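Local coordinates for putative pachytene checkpoint protein 2 (Caenorhabditis elegans, PDB 4XGU) that is a AAA+ ATPase that binds and hydrolyses ATP to remodel other proteins and probably plays a key role in meiotic chromosome recombination, at residues S329-S334 / F373-E378. Residues are numbered along the deposited sequence; the frame is centred on the assembly and turned at random.
Sequences SMLKSS and FKIAQE. With ADP (adenosine-5'-diphosphate), chain H.
Leu331 and Ile375 meet by single methyl groups, CD1 of the leucine lying 3.9 Å from CG2 of the isoleucine, and the two side chains approach at a slant. The same leucine methyl also reaches Ala376, ending 4.4 Å from its CB. Within residues 329-334 and 373-378, this one branch thus meets two successive residues. The backbones come nearest here, Leu331 CA and Ala376 CA being 7.8 Å apart. With chi1 of Ile375 at -63°, CG2 lies anti to the backbone N, and it is this branch that meets the leucine methyl. Beyond this pair, Ile375 packs on Met409, Leu413 and Val416 of helix 405-420, and Leu331 on Ile387 of helix 384-397, which makes the contact one part of a larger apolar interior.

The neighbouring residue, Met330, faces the nucleotide, with Ile387 and Pro322 as further neighbours. Its chain runs extended beyond CG (chi2 178°) and sets CE over the face of the ADP adenine at its C6-N6 corner, 3.4 Å from N6. Two serine hydroxyls bond back to carbonyls one turn earlier in the helix: Ser334 OG donates to Met330 O at 3.0 Å and Ser333 OG to Ser329 O at 2.6 Å. Each of these carbonyls is gripped twice, since the backbone N of the same serine arrives from the opposite face of the carbonyl plane. On the second helix, Lys374 NZ forms a salt bridge with Glu378 OE2, four residues on, meeting it from above the carboxylate plane (2.9 Å).

Such a helix, with one side in the hydrophobic interior and another at the adenine, is characteristic of the helical C-terminal lid of AAA+ ATPases.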
loop_
_atom_site.group_PDB
_atom_site.type_symbol
_atom_site.label_atom_id
_atom_site.label_comp_id
_atom_site.label_asym_id
_atom_site.label_seq_id
_atom_site.Cartn_x
_atom_site.Cartn_y
_atom_site.Cartn_z
ATOM N N SER B 329 -43.962 -7.374 21.645
ATOM C CA SER B 329 -43.823 -6.745 22.951
ATOM C C SER B 329 -43.634 -5.238 22.828
ATOM O O SER B 329 -44.183 -4.468 23.614
ATOM C CB SER B 329 -42.648 -7.359 23.712
ATOM O OG SER B 329 -42.758 -8.771 23.767
ATOM N N MET B 330 -42.856 -4.823 21.834
ATOM C CA MET B 330 -42.630 -3.406 21.589
ATOM C C MET B 330 -43.895 -2.728 21.081
ATOM O O MET B 330 -44.254 -1.642 21.536
ATOM C CB MET B 330 -41.497 -3.211 20.584
ATOM C CG MET B 330 -40.176 -3.807 21.021
ATOM S SD MET B 330 -38.916 -3.593 19.758
ATOM C CE MET B 330 -37.514 -4.386 20.539
ATOM N N LEU B 331 -44.566 -3.377 20.135
ATOM C CA LEU B 331 -45.795 -2.846 19.564
ATOM C C LEU B 331 -46.881 -2.715 20.622
ATOM O O LEU B 331 -47.611 -1.726 20.651
ATOM C CB LEU B 331 -46.281 -3.732 18.417
ATOM C CG LEU B 331 -45.366 -3.805 17.195
ATOM C CD1 LEU B 331 -46.004 -4.647 16.103
ATOM C CD2 LEU B 331 -45.053 -2.412 16.684
ATOM N N LYS B 332 -46.981 -3.715 21.492
ATOM C CA LYS B 332 -47.962 -3.693 22.571
ATOM C C LYS B 332 -47.654 -2.564 23.547
ATOM O O LYS B 332 -48.555 -1.866 24.006
ATOM C CB LYS B 332 -47.991 -5.038 23.304
ATOM C CG LYS B 332 -49.082 -5.152 24.361
ATOM C CD LYS B 332 -48.499 -5.197 25.767
ATOM C CE LYS B 332 -49.598 -5.278 26.818
ATOM N NZ LYS B 332 -49.045 -5.342 28.200
ATOM N N SER B 333 -46.372 -2.383 23.850
ATOM C CA SER B 333 -45.935 -1.330 24.759
ATOM C C SER B 333 -46.212 0.054 24.186
ATOM O O SER B 333 -46.515 0.988 24.925
ATOM C CB SER B 333 -44.447 -1.475 25.069
ATOM O OG SER B 333 -44.161 -2.769 25.567
ATOM N N SER B 334 -46.101 0.182 22.868
ATOM C CA SER B 334 -46.384 1.447 22.200
ATOM C C SER B 334 -47.865 1.796 22.316
ATOM O O SER B 334 -48.220 2.923 22.659
ATOM C CB SER B 334 -45.970 1.387 20.728
ATOM O OG SER B 334 -44.572 1.205 20.592
ATOM N N PHE B 373 -49.984 -9.722 16.736
ATOM C CA PHE B 373 -48.873 -10.640 16.507
ATOM C C PHE B 373 -48.632 -10.825 15.014
ATOM O O PHE B 373 -47.490 -10.968 14.570
ATOM C CB PHE B 373 -49.142 -11.993 17.166
ATOM C CG PHE B 373 -47.984 -12.947 17.081
ATOM C CD1 PHE B 373 -47.865 -13.828 16.017
ATOM C CD2 PHE B 373 -47.011 -12.960 18.064
ATOM C CE1 PHE B 373 -46.798 -14.702 15.940
ATOM C CE2 PHE B 373 -45.944 -13.833 17.993
ATOM C CZ PHE B 373 -45.837 -14.704 16.931
ATOM N N LYS B 374 -49.720 -10.828 14.249
ATOM C CA LYS B 374 -49.650 -10.969 12.800
ATOM C C LYS B 374 -48.924 -9.771 12.197
ATOM O O LYS B 374 -48.197 -9.903 11.214
ATOM C CB LYS B 374 -51.056 -11.111 12.209
ATOM C CG LYS B 374 -51.116 -11.801 10.851
ATOM C CD LYS B 374 -51.115 -10.805 9.703
ATOM C CE LYS B 374 -51.345 -11.506 8.374
ATOM N NZ LYS B 374 -50.262 -12.485 8.073
ATOM N N ILE B 375 -49.125 -8.603 12.803
ATOM C CA ILE B 375 -48.422 -7.394 12.392
ATOM C C ILE B 375 -46.930 -7.548 12.655
ATOM O O ILE B 375 -46.099 -7.169 11.827
ATOM C CB ILE B 375 -48.954 -6.149 13.131
ATOM C CG1 ILE B 375 -50.423 -5.909 12.778
ATOM C CG2 ILE B 375 -48.123 -4.921 12.788
ATOM C CD1 ILE B 375 -51.009 -4.680 13.433
ATOM N N ALA B 376 -46.598 -8.119 13.810
ATOM C CA ALA B 376 -45.210 -8.382 14.171
ATOM C C ALA B 376 -44.549 -9.313 13.158
ATOM O O ALA B 376 -43.348 -9.213 12.902
ATOM C CB ALA B 376 -45.131 -8.971 15.569
ATOM N N GLN B 377 -45.343 -10.215 12.585
ATOM C CA GLN B 377 -44.859 -11.112 11.541
ATOM C C GLN B 377 -44.565 -10.351 10.251
ATOM O O GLN B 377 -43.694 -10.743 9.475
ATOM C CB GLN B 377 -45.874 -12.223 11.265
ATOM C CG GLN B 377 -45.757 -13.432 12.180
ATOM C CD GLN B 377 -46.662 -14.569 11.746
ATOM O OE1 GLN B 377 -47.676 -14.352 11.080
ATOM N NE2 GLN B 377 -46.296 -15.790 12.113
ATOM N N GLU B 378 -45.298 -9.264 10.026
ATOM C CA GLU B 378 -45.108 -8.462 8.825
ATOM C C GLU B 378 -43.961 -7.474 8.999
ATOM O O GLU B 378 -43.467 -6.914 8.024
ATOM C CB GLU B 378 -46.392 -7.707 8.461
ATOM C CG GLU B 378 -47.664 -8.553 8.420
ATOM C CD GLU B 378 -47.721 -9.511 7.242
ATOM O OE1 GLU B 378 -46.732 -9.603 6.484
ATOM O OE2 GLU B 378 -48.763 -10.178 7.070
HETATM P PB ADP H . -27.751 1.444 19.238
HETATM O O1B ADP H . -28.013 0.027 18.796
HETATM O O2B ADP H . -26.904 1.547 20.483
HETATM O O3B ADP H . -27.326 2.376 18.124
HETATM P PA ADP H . -29.403 3.044 20.880
HETATM O O1A ADP H . -29.067 2.364 22.184
HETATM O O2A ADP H . -28.699 4.323 20.486
HETATM O O3A ADP H . -29.210 1.972 19.687
HETATM O "O5'" ADP H . -30.983 3.346 20.903
HETATM C "C5'" ADP H . -31.860 2.849 19.897
HETATM C "C4'" ADP H . -33.271 3.341 20.193
HETATM O "O4'" ADP H . -34.220 2.387 19.712
HETATM C "C3'" ADP H . -33.503 3.503 21.686
HETATM O "O3'" ADP H . -33.614 4.889 22.021
HETATM C "C2'" ADP H . -34.801 2.781 21.984
HETATM O "O2'" ADP H . -35.842 3.734 22.218
HETATM C "C1'" ADP H . -35.120 1.967 20.739
HETATM N N9 ADP H . -34.845 0.535 21.019
HETATM C C8 ADP H . -33.875 -0.193 20.436
HETATM N N7 ADP H . -33.867 -1.471 20.894
HETATM C C5 ADP H . -34.856 -1.575 21.797
HETATM C C6 ADP H . -35.393 -2.651 22.659
HETATM N N6 ADP H . -34.852 -3.891 22.636
HETATM N N1 ADP H . -36.437 -2.351 23.462
HETATM C C2 ADP H . -36.979 -1.117 23.487
HETATM N N3 ADP H . -36.542 -0.092 22.732
HETATM C C4 ADP H . -35.501 -0.253 21.878
#